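Long-range contact in peptide-binding protein (Photobacterium damsela subsp. piscicida, PDB 6SQX), which probably acts as a secreted cysteine endopeptidase of the NlpC/P60 type that cleaves the peptidoglycan of potentially competing bacteria: residues 124-134 against 189-200. Numbering follows the deposited sequence.
Sequences ENMNLKSFPNI and LIHMSTDKKWTL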
loop_
_atom_site.group_PDB
_atom_site.type_symbol
_atom_site.label_atom_id
_atom_site.label_comp_id
_atom_site.label_asym_id
_atom_site.label_seq_id
_atom_site.Cartn_x
_atom_site.Cartn_y
_atom_site.Cartn_z
ATOM N N GLU A 124 -3.172 -28.760 -0.699
ATOM C CA GLU A 124 -2.819 -29.705 -1.760
ATOM C C GLU A 124 -2.322 -28.968 -2.993
ATOM O O GLU A 124 -1.260 -29.290 -3.542
ATOM C CB GLU A 124 -4.031 -30.551 -2.154
ATOM C CG GLU A 124 -4.400 -31.680 -1.223
ATOM C CD GLU A 124 -5.494 -32.545 -1.820
ATOM O OE1 GLU A 124 -5.189 -33.338 -2.737
ATOM O OE2 GLU A 124 -6.661 -32.409 -1.392
ATOM N N ASN A 125 -3.093 -27.978 -3.451
ATOM C CA ASN A 125 -2.764 -27.260 -4.680
ATOM C C ASN A 125 -1.463 -26.474 -4.550
ATOM O O ASN A 125 -0.774 -26.240 -5.554
ATOM C CB ASN A 125 -3.917 -26.319 -5.009
ATOM C CG ASN A 125 -3.927 -25.861 -6.466
ATOM O OD1 ASN A 125 -3.482 -26.582 -7.372
ATOM N ND2 ASN A 125 -4.467 -24.662 -6.700
ATOM N N MET A 126 -1.124 -26.029 -3.332
ATOM C CA MET A 126 0.142 -25.331 -3.122
ATOM C C MET A 126 1.337 -26.239 -3.369
ATOM O O MET A 126 2.409 -25.750 -3.739
ATOM C CB MET A 126 0.210 -24.742 -1.709
ATOM C CG MET A 126 -0.794 -23.619 -1.521
ATOM S SD MET A 126 -1.010 -23.162 0.210
ATOM C CE MET A 126 0.526 -22.316 0.597
ATOM N N ASN A 127 1.181 -27.543 -3.140
ATOM C CA ASN A 127 2.210 -28.544 -3.453
ATOM C C ASN A 127 3.592 -28.127 -2.945
ATOM O O ASN A 127 4.570 -28.069 -3.699
ATOM C CB ASN A 127 2.233 -28.851 -4.951
ATOM C CG ASN A 127 3.195 -29.983 -5.303
ATOM O OD1 ASN A 127 3.431 -30.889 -4.499
ATOM N ND2 ASN A 127 3.779 -29.914 -6.488
ATOM N N LEU A 128 3.673 -27.816 -1.647
ATOM C CA LEU A 128 4.927 -27.334 -1.060
ATOM C C LEU A 128 6.015 -28.392 -0.966
ATOM O O LEU A 128 7.183 -28.028 -0.763
ATOM C CB LEU A 128 4.681 -26.732 0.334
ATOM C CG LEU A 128 3.812 -25.482 0.344
ATOM C CD1 LEU A 128 3.633 -24.956 1.764
ATOM C CD2 LEU A 128 4.458 -24.435 -0.575
ATOM N N LYS A 129 5.676 -29.666 -1.127
ATOM C CA LYS A 129 6.730 -30.671 -1.118
ATOM C C LYS A 129 7.728 -30.454 -2.255
ATOM O O LYS A 129 8.880 -30.902 -2.157
ATOM C CB LYS A 129 6.140 -32.086 -1.131
ATOM C CG LYS A 129 5.346 -32.415 -2.387
ATOM C CD LYS A 129 4.982 -33.904 -2.424
ATOM C CE LYS A 129 4.410 -34.312 -3.781
ATOM N NZ LYS A 129 3.028 -33.796 -4.016
ATOM N N SER A 130 7.321 -29.784 -3.326
ATOM C CA SER A 130 8.196 -29.516 -4.460
ATOM C C SER A 130 8.809 -28.112 -4.430
ATOM O O SER A 130 9.417 -27.693 -5.414
ATOM C CB SER A 130 7.434 -29.730 -5.774
ATOM O OG SER A 130 6.433 -28.737 -5.954
ATOM N N PHE A 131 8.694 -27.401 -3.317
ATOM C CA PHE A 131 9.110 -26.006 -3.258
ATOM C C PHE A 131 10.628 -25.871 -3.370
ATOM O O PHE A 131 11.370 -26.613 -2.710
ATOM C CB PHE A 131 8.678 -25.400 -1.918
ATOM C CG PHE A 131 9.051 -23.929 -1.765
ATOM C CD1 PHE A 131 10.312 -23.563 -1.293
ATOM C CD2 PHE A 131 8.162 -22.912 -2.144
ATOM C CE1 PHE A 131 10.685 -22.224 -1.182
ATOM C CE2 PHE A 131 8.528 -21.583 -2.010
ATOM C CZ PHE A 131 9.783 -21.223 -1.539
ATOM N N PRO A 132 11.130 -24.896 -4.153
ATOM C CA PRO A 132 10.391 -24.037 -5.084
ATOM C C PRO A 132 10.380 -24.720 -6.454
ATOM O O PRO A 132 11.448 -25.166 -6.912
ATOM C CB PRO A 132 11.231 -22.751 -5.088
ATOM C CG PRO A 132 12.654 -23.222 -4.890
ATOM C CD PRO A 132 12.544 -24.475 -4.016
ATOM N N ASN A 133 9.219 -24.854 -7.099
ATOM C CA ASN A 133 9.144 -25.708 -8.282
ATOM C C ASN A 133 9.290 -24.971 -9.604
ATOM O O ASN A 133 9.175 -25.610 -10.661
ATOM C CB ASN A 133 7.888 -26.585 -8.282
ATOM C CG ASN A 133 6.616 -25.789 -8.475
ATOM O OD1 ASN A 133 6.638 -24.625 -8.889
ATOM N ND2 ASN A 133 5.486 -26.426 -8.187
ATOM N N ILE A 134 9.574 -23.674 -9.589
ATOM C CA ILE A 134 9.860 -22.925 -10.815
ATOM C C ILE A 134 11.375 -22.866 -10.986
ATOM O O ILE A 134 12.056 -22.289 -10.134
ATOM C CB ILE A 134 9.242 -21.519 -10.790
ATOM C CG1 ILE A 134 7.717 -21.642 -10.827
ATOM C CG2 ILE A 134 9.753 -20.695 -11.998
ATOM C CD1 ILE A 134 6.969 -20.327 -10.814
ATOM N N LEU A 189 9.431 -15.069 -9.786
ATOM C CA LEU A 189 8.509 -16.195 -9.776
ATOM C C LEU A 189 9.110 -17.297 -8.906
ATOM O O LEU A 189 10.283 -17.665 -9.086
ATOM C CB LEU A 189 8.286 -16.697 -11.207
ATOM C CG LEU A 189 7.864 -15.621 -12.229
ATOM C CD1 LEU A 189 7.549 -16.323 -13.543
ATOM C CD2 LEU A 189 6.714 -14.719 -11.783
ATOM N N ILE A 190 8.333 -17.837 -7.962
ATOM C CA ILE A 190 8.857 -18.762 -6.960
ATOM C C ILE A 190 8.351 -20.184 -7.175
ATOM O O ILE A 190 9.144 -21.134 -7.218
ATOM C CB ILE A 190 8.531 -18.275 -5.533
ATOM C CG1 ILE A 190 9.084 -16.874 -5.285
ATOM C CG2 ILE A 190 9.079 -19.274 -4.475
ATOM C CD1 ILE A 190 8.324 -16.154 -4.160
ATOM N N HIS A 191 7.035 -20.358 -7.294
ATOM C CA HIS A 191 6.438 -21.681 -7.175
ATOM C C HIS A 191 5.067 -21.630 -7.824
ATOM O O HIS A 191 4.378 -20.615 -7.734
ATOM C CB HIS A 191 6.323 -22.013 -5.676
ATOM C CG HIS A 191 5.934 -23.431 -5.382
ATOM N ND1 HIS A 191 6.824 -24.478 -5.471
ATOM C CD2 HIS A 191 4.754 -23.971 -4.982
ATOM C CE1 HIS A 191 6.210 -25.603 -5.158
ATOM N NE2 HIS A 191 4.957 -25.327 -4.843
ATOM N N MET A 192 4.665 -22.702 -8.486
ATOM C CA MET A 192 3.385 -22.730 -9.190
ATOM C C MET A 192 2.479 -23.791 -8.571
ATOM O O MET A 192 2.945 -24.877 -8.193
ATOM C CB MET A 192 3.600 -22.994 -10.705
ATOM C CG MET A 192 2.331 -22.989 -11.570
ATOM S SD MET A 192 2.667 -22.782 -13.346
ATOM C CE MET A 192 4.101 -23.820 -13.515
ATOM N N SER A 193 1.185 -23.484 -8.471
ATOM C CA SER A 193 0.207 -24.426 -7.945
ATOM C C SER A 193 0.080 -25.656 -8.854
ATOM O O SER A 193 0.454 -25.638 -10.032
ATOM C CB SER A 193 -1.146 -23.734 -7.773
ATOM O OG SER A 193 -1.624 -23.294 -9.035
ATOM N N THR A 194 -0.450 -26.741 -8.285
ATOM C CA THR A 194 -0.581 -27.971 -9.062
ATOM C C THR A 194 -1.480 -27.771 -10.277
ATOM O O THR A 194 -1.184 -28.289 -11.365
ATOM C CB THR A 194 -1.094 -29.111 -8.181
ATOM O OG1 THR A 194 -0.196 -29.294 -7.075
ATOM C CG2 THR A 194 -1.210 -30.426 -8.974
ATOM N N ASP A 195 -2.571 -27.006 -10.120
ATOM C CA ASP A 195 -3.464 -26.752 -11.245
ATOM C C ASP A 195 -2.942 -25.678 -12.187
ATOM O O ASP A 195 -3.613 -25.364 -13.178
ATOM C CB ASP A 195 -4.902 -26.458 -10.773
ATOM C CG ASP A 195 -5.030 -25.149 -9.989
ATOM O OD1 ASP A 195 -4.049 -24.381 -9.878
ATOM O OD2 ASP A 195 -6.137 -24.904 -9.463
ATOM N N LYS A 196 -1.775 -25.105 -11.894
ATOM C CA LYS A 196 -1.091 -24.100 -12.693
ATOM C C LYS A 196 -1.807 -22.765 -12.727
ATOM O O LYS A 196 -1.305 -21.820 -13.376
ATOM C CB LYS A 196 -0.773 -24.563 -14.124
ATOM C CG LYS A 196 0.048 -25.851 -14.139
ATOM C CD LYS A 196 0.534 -26.220 -15.544
ATOM C CE LYS A 196 1.163 -27.614 -15.544
ATOM N NZ LYS A 196 2.309 -27.683 -14.582
ATOM N N LYS A 197 -2.934 -22.621 -12.023
ATOM C CA LYS A 197 -3.684 -21.375 -12.120
ATOM C C LYS A 197 -3.104 -20.251 -11.277
ATOM O O LYS A 197 -3.476 -19.098 -11.497
ATOM C CB LYS A 197 -5.143 -21.617 -11.739
ATOM C CG LYS A 197 -5.870 -22.580 -12.677
ATOM C CD LYS A 197 -7.306 -22.806 -12.215
ATOM C CE LYS A 197 -8.122 -23.614 -13.217
ATOM N NZ LYS A 197 -9.559 -23.667 -12.804
ATOM N N TRP A 198 -2.255 -20.560 -10.297
ATOM C CA TRP A 198 -1.707 -19.569 -9.380
ATOM C C TRP A 198 -0.192 -19.683 -9.323
ATOM O O TRP A 198 0.366 -20.781 -9.401
ATOM C CB TRP A 198 -2.245 -19.795 -7.969
ATOM C CG TRP A 198 -3.712 -19.586 -7.852
ATOM C CD1 TRP A 198 -4.690 -20.529 -8.048
ATOM C CD2 TRP A 198 -4.387 -18.374 -7.464
ATOM N NE1 TRP A 198 -5.935 -19.971 -7.824
ATOM C CE2 TRP A 198 -5.778 -18.652 -7.475
ATOM C CE3 TRP A 198 -3.953 -17.078 -7.141
ATOM C CZ2 TRP A 198 -6.729 -17.688 -7.146
ATOM C CZ3 TRP A 198 -4.905 -16.116 -6.812
ATOM C CH2 TRP A 198 -6.269 -16.418 -6.848
ATOM N N THR A 199 0.479 -18.541 -9.143
ATOM C CA THR A 199 1.928 -18.497 -8.996
ATOM C C THR A 199 2.275 -17.692 -7.759
ATOM O O THR A 199 1.708 -16.621 -7.537
ATOM C CB THR A 199 2.587 -17.908 -10.254
ATOM O OG1 THR A 199 2.309 -18.777 -11.356
ATOM C CG2 THR A 199 4.110 -17.833 -10.092
ATOM N N LEU A 200 3.179 -18.228 -6.935
ATOM C CA LEU A 200 3.698 -17.534 -5.770
ATOM C C LEU A 200 4.833 -16.642 -6.246
ATOM O O LEU A 200 5.738 -17.113 -6.945
ATOM C CB LEU A 200 4.262 -18.576 -4.794
ATOM C CG LEU A 200 4.878 -18.005 -3.490
ATOM C CD1 LEU A 200 3.922 -17.105 -2.638
ATOM C CD2 LEU A 200 5.499 -19.127 -2.641
HETATM O O HOH W 1 -0.603 -31.419 -5.939
#
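CE2 of Phe-131 touches CG2 of Ile-190 at 3.4 Å, the methyl coming obliquely to the ring, while CD2 of Leu-200 meets the same ring in its plane; CB of Pro-132, which follows a cis peptide bond, lies over one face of that ring. Farther along, the CD1 methyl of Ile-134 rests on the strand backbone at His-191 and touches CB of Leu-189 and CG2 of Thr-199. Beside these apolar contacts stands the imidazole of His-191, swung anti to its own backbone N (chi1 -171°) into the bend of residues 126-133. Phe-131 approaches one face obliquely; the Asn-133 amide stacks on the other, the planes 16° apart. At the imidazole rim, NE2 donates to O of Met-126 at 2.8 Å, close to the ring plane, with a weaker share to O of Asn-127, and ND1 accepts from N of Asn-133 at 2.9 Å. The Asn-133 amide also pairs with the backbone of Met-192: OD1 takes its N-H at 2.8 Å, and ND2 gives to its O at 3.0 Å in a nearly straight bond (169°). At the outer edge the last turn of helix 118-126 meets the type I turn 193-196. There O of Asn-125 accepts from N of Thr-194 (2.8 Å) and OD1 of Asn-125 from N of Asp-195 (2.9 Å), while ND2 gives a weak hydrogen bond to OD1 of Asp-195, whose carboxylate is almost perpendicular to the amide. OD1 of Asp-195 also takes Ser-193 OG and Lys-197 N, the latter closing an Asx turn. Trp-209 of strand 206-211 packs against His-191, within the SH3-type sheet. The helix end and following loop are thus anchored to the 186-192/198-203 hairpin largely by side chains reading backbone groups, and the bonds at both ring nitrogens are consistent with a neutral imidazole protonated on NE2.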